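Local coordinates for protein mRNA export factor MEX67 (Candida albicans, PDB 1Q40) that probably helps carry mRNA out of the nucleus, using this NTF2-like domain to pair with a second protein, at residues 47-52 and 75-80; 66-71 and 179-184. One frame throughout, in Å; residues are numbered along the deposited sequence.

Interaction 1. Residues 47-52 and 75-80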
loop_
_atom_site.group_PDB
_atom_site.type_symbol
_atom_site.label_atom_id
_atom_site.label_comp_id
_atom_site.label_asym_id
_atom_site.label_seq_id
_atom_site.Cartn_x
_atom_site.Cartn_y
_atom_site.Cartn_z
HETATM N N MSE B 47 11.244 4.873 -0.255
HETATM C CA MSE B 47 10.368 5.051 -1.402
HETATM C C MSE B 47 10.461 3.813 -2.301
HETATM O O MSE B 47 11.551 3.264 -2.511
HETATM C CB MSE B 47 10.758 6.323 -2.173
HETATM C CG MSE B 47 9.929 6.598 -3.426
HETATM SE SE MSE B 47 10.654 5.707 -5.024
HETATM C CE MSE B 47 12.453 6.339 -4.955
ATOM N N GLN B 48 9.310 3.372 -2.805
ATOM C CA GLN B 48 9.219 2.196 -3.689
ATOM C C GLN B 48 8.453 2.554 -4.968
ATOM O O GLN B 48 7.477 3.297 -4.920
ATOM C CB GLN B 48 8.550 1.018 -2.925
ATOM C CG GLN B 48 7.134 1.315 -2.358
ATOM C CD GLN B 48 6.522 0.155 -1.547
ATOM O OE1 GLN B 48 6.490 -0.986 -2.008
ATOM N NE2 GLN B 48 6.032 0.461 -0.352
ATOM N N VAL B 49 8.906 2.043 -6.111
ATOM C CA VAL B 49 8.225 2.204 -7.388
ATOM C C VAL B 49 7.488 0.903 -7.741
ATOM O O VAL B 49 8.051 -0.195 -7.640
ATOM C CB VAL B 49 9.208 2.557 -8.529
ATOM C CG1 VAL B 49 8.511 2.544 -9.889
ATOM C CG2 VAL B 49 9.858 3.903 -8.265
ATOM N N ASP B 50 6.223 1.048 -8.133
ATOM C CA ASP B 50 5.416 -0.049 -8.696
ATOM C C ASP B 50 5.028 0.289 -10.140
ATOM O O ASP B 50 3.975 0.853 -10.396
ATOM C CB ASP B 50 4.157 -0.260 -7.850
ATOM C CG ASP B 50 3.309 -1.435 -8.327
ATOM O OD1 ASP B 50 3.671 -2.106 -9.332
ATOM O OD2 ASP B 50 2.246 -1.761 -7.744
ATOM N N SER B 51 5.895 -0.070 -11.078
ATOM C CA SER B 51 5.706 0.243 -12.485
ATOM C C SER B 51 4.597 -0.582 -13.133
ATOM O O SER B 51 4.136 -0.250 -14.221
ATOM C CB SER B 51 7.025 0.077 -13.249
ATOM O OG SER B 51 7.455 -1.275 -13.285
ATOM N N SER B 52 4.180 -1.660 -12.476
ATOM C CA SER B 52 3.144 -2.529 -13.003
ATOM C C SER B 52 1.731 -2.166 -12.543
ATOM O O SER B 52 0.774 -2.866 -12.884
ATOM C CB SER B 52 3.431 -3.971 -12.597
ATOM O OG SER B 52 2.628 -4.843 -13.385
ATOM N N ASN B 75 16.646 4.186 -9.178
ATOM C CA ASN B 75 17.864 3.812 -8.443
ATOM C C ASN B 75 17.637 3.759 -6.936
ATOM O O ASN B 75 18.261 2.967 -6.233
ATOM C CB ASN B 75 19.028 4.749 -8.747
ATOM C CG ASN B 75 20.336 4.230 -8.182
ATOM O OD1 ASN B 75 20.715 3.079 -8.421
ATOM N ND2 ASN B 75 21.018 5.061 -7.408
ATOM N N ASN B 76 16.731 4.601 -6.450
ATOM C CA ASN B 76 16.421 4.659 -5.034
ATOM C C ASN B 76 15.199 3.847 -4.599
ATOM O O ASN B 76 14.860 3.847 -3.414
ATOM C CB ASN B 76 16.256 6.117 -4.621
ATOM C CG ASN B 76 17.575 6.880 -4.659
ATOM O OD1 ASN B 76 18.651 6.280 -4.580
ATOM N ND2 ASN B 76 17.499 8.196 -4.799
ATOM N N SER B 77 14.554 3.160 -5.537
ATOM C CA SER B 77 13.330 2.413 -5.254
ATOM C C SER B 77 13.591 1.191 -4.385
ATOM O O SER B 77 14.411 0.348 -4.715
ATOM C CB SER B 77 12.649 1.974 -6.562
ATOM O OG SER B 77 11.604 1.037 -6.322
ATOM N N ARG B 78 12.889 1.108 -3.267
ATOM C CA ARG B 78 13.013 -0.011 -2.333
ATOM C C ARG B 78 11.814 -0.947 -2.501
ATOM O O ARG B 78 11.155 -1.325 -1.525
ATOM C CB ARG B 78 13.102 0.513 -0.895
ATOM C CG ARG B 78 13.712 -0.489 0.059
ATOM C CD ARG B 78 13.890 0.050 1.471
ATOM N NE ARG B 78 14.632 -0.878 2.313
ATOM C CZ ARG B 78 14.203 -1.389 3.468
ATOM N NH1 ARG B 78 13.001 -1.118 3.940
ATOM N NH2 ARG B 78 14.989 -2.218 4.142
ATOM N N ASN B 79 11.514 -1.286 -3.756
ATOM C CA ASN B 79 10.548 -2.332 -4.053
ATOM C C ASN B 79 11.273 -3.624 -3.756
ATOM O O ASN B 79 12.125 -4.096 -4.541
ATOM C CB ASN B 79 10.072 -2.261 -5.508
ATOM C CG ASN B 79 9.072 -3.360 -5.861
ATOM O OD1 ASN B 79 9.025 -4.416 -5.215
ATOM N ND2 ASN B 79 8.282 -3.124 -6.917
ATOM N N LEU B 80 10.967 -4.189 -2.597
ATOM C CA LEU B 80 11.732 -5.317 -2.080
ATOM C C LEU B 80 11.477 -6.643 -2.799
ATOM O O LEU B 80 12.175 -7.629 -2.533
ATOM C CB LEU B 80 11.501 -5.455 -0.563
ATOM C CG LEU B 80 12.072 -4.291 0.253
ATOM C CD1 LEU B 80 11.700 -4.431 1.716
ATOM C CD2 LEU B 80 13.603 -4.202 0.095
HETATM O O HOH W 1 14.125 4.606 -0.920
#

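Interaction 2. Residues 66-71 and 179-184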
loop_
_atom_site.group_PDB
_atom_site.type_symbol
_atom_site.label_atom_id
_atom_site.label_comp_id
_atom_site.label_asym_id
_atom_site.label_seq_id
_atom_site.Cartn_x
_atom_site.Cartn_y
_atom_site.Cartn_z
ATOM N N GLY B 66 3.358 6.732 -24.583
ATOM C CA GLY B 66 4.049 5.535 -24.122
ATOM C C GLY B 66 3.970 5.356 -22.620
ATOM O O GLY B 66 3.283 6.113 -21.937
ATOM N N SER B 67 4.674 4.348 -22.114
ATOM C CA SER B 67 4.709 4.049 -20.685
ATOM C C SER B 67 5.389 5.165 -19.889
ATOM O O SER B 67 6.151 5.958 -20.429
ATOM C CB SER B 67 5.446 2.730 -20.431
ATOM O OG SER B 67 5.037 1.728 -21.344
ATOM N N THR B 68 5.104 5.204 -18.590
ATOM C CA THR B 68 5.693 6.178 -17.676
ATOM C C THR B 68 7.189 5.959 -17.562
ATOM O O THR B 68 7.639 4.828 -17.367
ATOM C CB THR B 68 5.073 6.009 -16.268
ATOM O OG1 THR B 68 3.646 6.143 -16.332
ATOM C CG2 THR B 68 5.518 7.122 -15.333
ATOM N N ASP B 69 7.954 7.040 -17.668
ATOM C CA ASP B 69 9.387 7.010 -17.409
ATOM C C ASP B 69 9.660 7.261 -15.918
ATOM O O ASP B 69 9.462 8.371 -15.415
ATOM C CB ASP B 69 10.110 8.036 -18.288
ATOM C CG ASP B 69 11.618 7.836 -18.311
ATOM O OD1 ASP B 69 12.227 7.866 -19.421
ATOM O OD2 ASP B 69 12.284 7.657 -17.274
ATOM N N PHE B 70 10.111 6.225 -15.216
ATOM C CA PHE B 70 10.430 6.321 -13.785
ATOM C C PHE B 70 11.922 6.593 -13.490
ATOM O O PHE B 70 12.381 6.330 -12.378
ATOM C CB PHE B 70 10.010 5.033 -13.072
ATOM C CG PHE B 70 8.525 4.821 -13.015
ATOM C CD1 PHE B 70 7.896 3.938 -13.886
ATOM C CD2 PHE B 70 7.762 5.477 -12.067
ATOM C CE1 PHE B 70 6.516 3.730 -13.812
ATOM C CE2 PHE B 70 6.386 5.285 -11.985
ATOM C CZ PHE B 70 5.756 4.406 -12.859
ATOM N N GLY B 71 12.658 7.115 -14.477
ATOM C CA GLY B 71 14.093 7.367 -14.377
ATOM C C GLY B 71 14.649 8.054 -13.135
ATOM O O GLY B 71 15.718 7.689 -12.669
ATOM N N SER B 179 6.550 14.179 -15.430
ATOM C CA SER B 179 5.163 13.795 -15.673
ATOM C C SER B 179 4.415 13.604 -14.356
ATOM O O SER B 179 5.020 13.474 -13.288
ATOM C CB SER B 179 5.089 12.487 -16.485
ATOM O OG SER B 179 5.347 11.340 -15.660
ATOM N N LYS B 180 3.092 13.565 -14.452
ATOM C CA LYS B 180 2.244 13.254 -13.323
ATOM C C LYS B 180 2.536 11.836 -12.861
ATOM O O LYS B 180 2.894 10.988 -13.663
ATOM C CB LYS B 180 0.759 13.355 -13.696
ATOM C CG LYS B 180 0.315 14.751 -14.070
ATOM C CD LYS B 180 -1.151 14.765 -14.470
ATOM C CE LYS B 180 -2.048 15.203 -13.320
ATOM N NZ LYS B 180 -2.791 16.449 -13.638
ATOM N N LYS B 181 2.405 11.604 -11.559
ATOM C CA LYS B 181 2.437 10.256 -10.995
ATOM C C LYS B 181 1.275 10.091 -10.008
ATOM O O LYS B 181 0.787 11.059 -9.455
ATOM C CB LYS B 181 3.754 10.005 -10.260
ATOM C CG LYS B 181 5.027 10.287 -11.066
ATOM C CD LYS B 181 5.309 9.207 -12.091
ATOM C CE LYS B 181 6.731 9.323 -12.637
ATOM N NZ LYS B 181 6.998 10.664 -13.232
ATOM N N SER B 182 0.826 8.861 -9.805
ATOM C CA SER B 182 -0.060 8.571 -8.681
ATOM C C SER B 182 0.796 7.992 -7.569
ATOM O O SER B 182 1.946 7.603 -7.795
ATOM C CB SER B 182 -1.190 7.628 -9.080
ATOM O OG SER B 182 -2.152 8.329 -9.847
ATOM N N PHE B 183 0.257 7.989 -6.358
ATOM C CA PHE B 183 1.022 7.572 -5.193
ATOM C C PHE B 183 0.150 7.238 -3.990
ATOM O O PHE B 183 -1.029 7.616 -3.908
ATOM C CB PHE B 183 1.987 8.692 -4.777
ATOM C CG PHE B 183 1.316 9.802 -4.018
ATOM C CD1 PHE B 183 1.279 9.783 -2.623
ATOM C CD2 PHE B 183 0.689 10.836 -4.693
ATOM C CE1 PHE B 183 0.626 10.786 -1.910
ATOM C CE2 PHE B 183 0.036 11.864 -3.989
ATOM C CZ PHE B 183 0.010 11.843 -2.599
ATOM N N ASP B 184 0.784 6.535 -3.052
ATOM C CA ASP B 184 0.261 6.286 -1.719
ATOM C C ASP B 184 1.388 6.536 -0.722
ATOM O O ASP B 184 2.525 6.168 -0.969
ATOM C CB ASP B 184 -0.227 4.850 -1.608
ATOM C CG ASP B 184 -0.981 4.390 -2.853
ATOM O OD1 ASP B 184 -2.234 4.558 -2.887
ATOM O OD2 ASP B 184 -0.394 3.856 -3.835
HETATM O O HOH W 2 2.202 8.139 -15.271
HETATM O O HOH W 3 8.463 10.803 -16.066
#

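Interaction 1. Residues 47-52 and 75-80
Ser-77 OG accepts the N-H of Val-49 over 2.9 Å with an N-H...O angle of 161° and, weakly, over 3.5 Å, that of Asn-79 in its own loop. The hydroxyl is brought to the strand by chi1 of 169°, which sets OG anti to the backbone N of Ser-77. One residue further along the loop the backbone itself takes over: Arg-78 N donates to Met-47 O over only 2.6 Å, in the carbonyl plane. That oxygen also receives a CA-H...O contact from Ser-77 CA at 3.4 Å. The third bond again uses a side chain, Asn-79 ND2 to Val-49 O at 3.0 Å; the donor is slightly tilted from the carbonyl plane, and the carbonyl in turn lies a little out of the Asn-79 amide plane. Residues 75-80 thus line the flank of strand 44-49 opposite to its parallel partner, strand 198-208, which bonds to the backbone of Gln-48 and Asp-50. In this NTF2-like domain the irregular loop satisfies strand N-H and C=O groups partly with a hydroxyl and an amide in place of main-chain atoms. Water 1 accepts from Met-47 N and lies within hydrogen-bonding distance of Asn-76 O, to which it can donate, spanning the start of the contact. Apolar contact fills in around the bonds. Val-49 CG2 packs on Ser-77 CB at 3.8 Å, and Met-47, present as selenomethionine, bends at chi2 and chi3 and lays CE 3.8 Å from Asn-76 CB. Several polar tips turn elsewhere: Asn-79 OD1 bonds to Thr-81, while Gln-48 OE1 and Arg-78 NH1 reach the chain of another protein, the latter through a salt bridge with an acidic side chain.

Interaction 2. Residues 66-71 and 179-184
Thr-68 CG2 rests on the CD and CE methylenes of Lys-181, 3.7 Å from Lys-181 CE, the two side chains crossing at a slant. This methyl stands anti to the backbone N of Thr-68, on a CB that points toward 179-184. It also lies over one face of the Phe-70 ring, 3.7 Å above its plane and offset toward the rim, so this one methyl touches both the ring and the lysine chain, which also meet each other directly. Lys-181 runs past Phe-70 in the opposite sense, its CE 4.0 Å from Phe-70 CD2 and oblique to the ring. The lysine reaches this place by bending twice: chi2 of -75° turns CD aside, and chi4 of -57° swings NZ back toward its own chain, where it donates to Ser-179 OG at 3.0 Å. Its stronger partner is Glu-144, in a salt bridge on the neighbouring strand 134-146. Strand 181-190 lies within the curved sheet of the NTF2-like fold, paired antiparallel with 134-146 and 198-208, and the loop 66-71 folds against its start without any direct hydrogen bond between the two segments. Water fills that role. Water 3 accepts from Lys-181 NZ and sits 2.7 Å from Asp-69 O, to which it can donate; water 2 pairs with Thr-68 OG1 at 2.7 Å and gives a weak bond to Lys-180 O. Within the loop, Asp-69 OD2 accepts the N-H of Gly-71 over 2.9 Å at 149°, an Asx turn, the donor lying nearly in line with the C-O bond. Pro-208 of strand 198-208 touches both Thr-68 and Phe-70.

In the fold
Both contacts fasten the long connection between strand 44-49 and helix 86-91 to one curved sheet, but at different places. Interaction 1 is buried and largely polar: three direct hydrogen bonds tie the loop to strand 44-49, at the interface with the other protein chain. Interaction 2 is smaller, 126 Å² against 302 Å², and only partly buried; it meets the start of strand 181-190 through methyl, methylene and ring contacts, with waters carrying the polar links. The two adjoin through Phe-70, whose CD2 lies 3.7 Å from Val-49 CG1 and whose CE1 packs against Ser-51 CB, so one ring reaches from the loop contact to the end of strand 44-49.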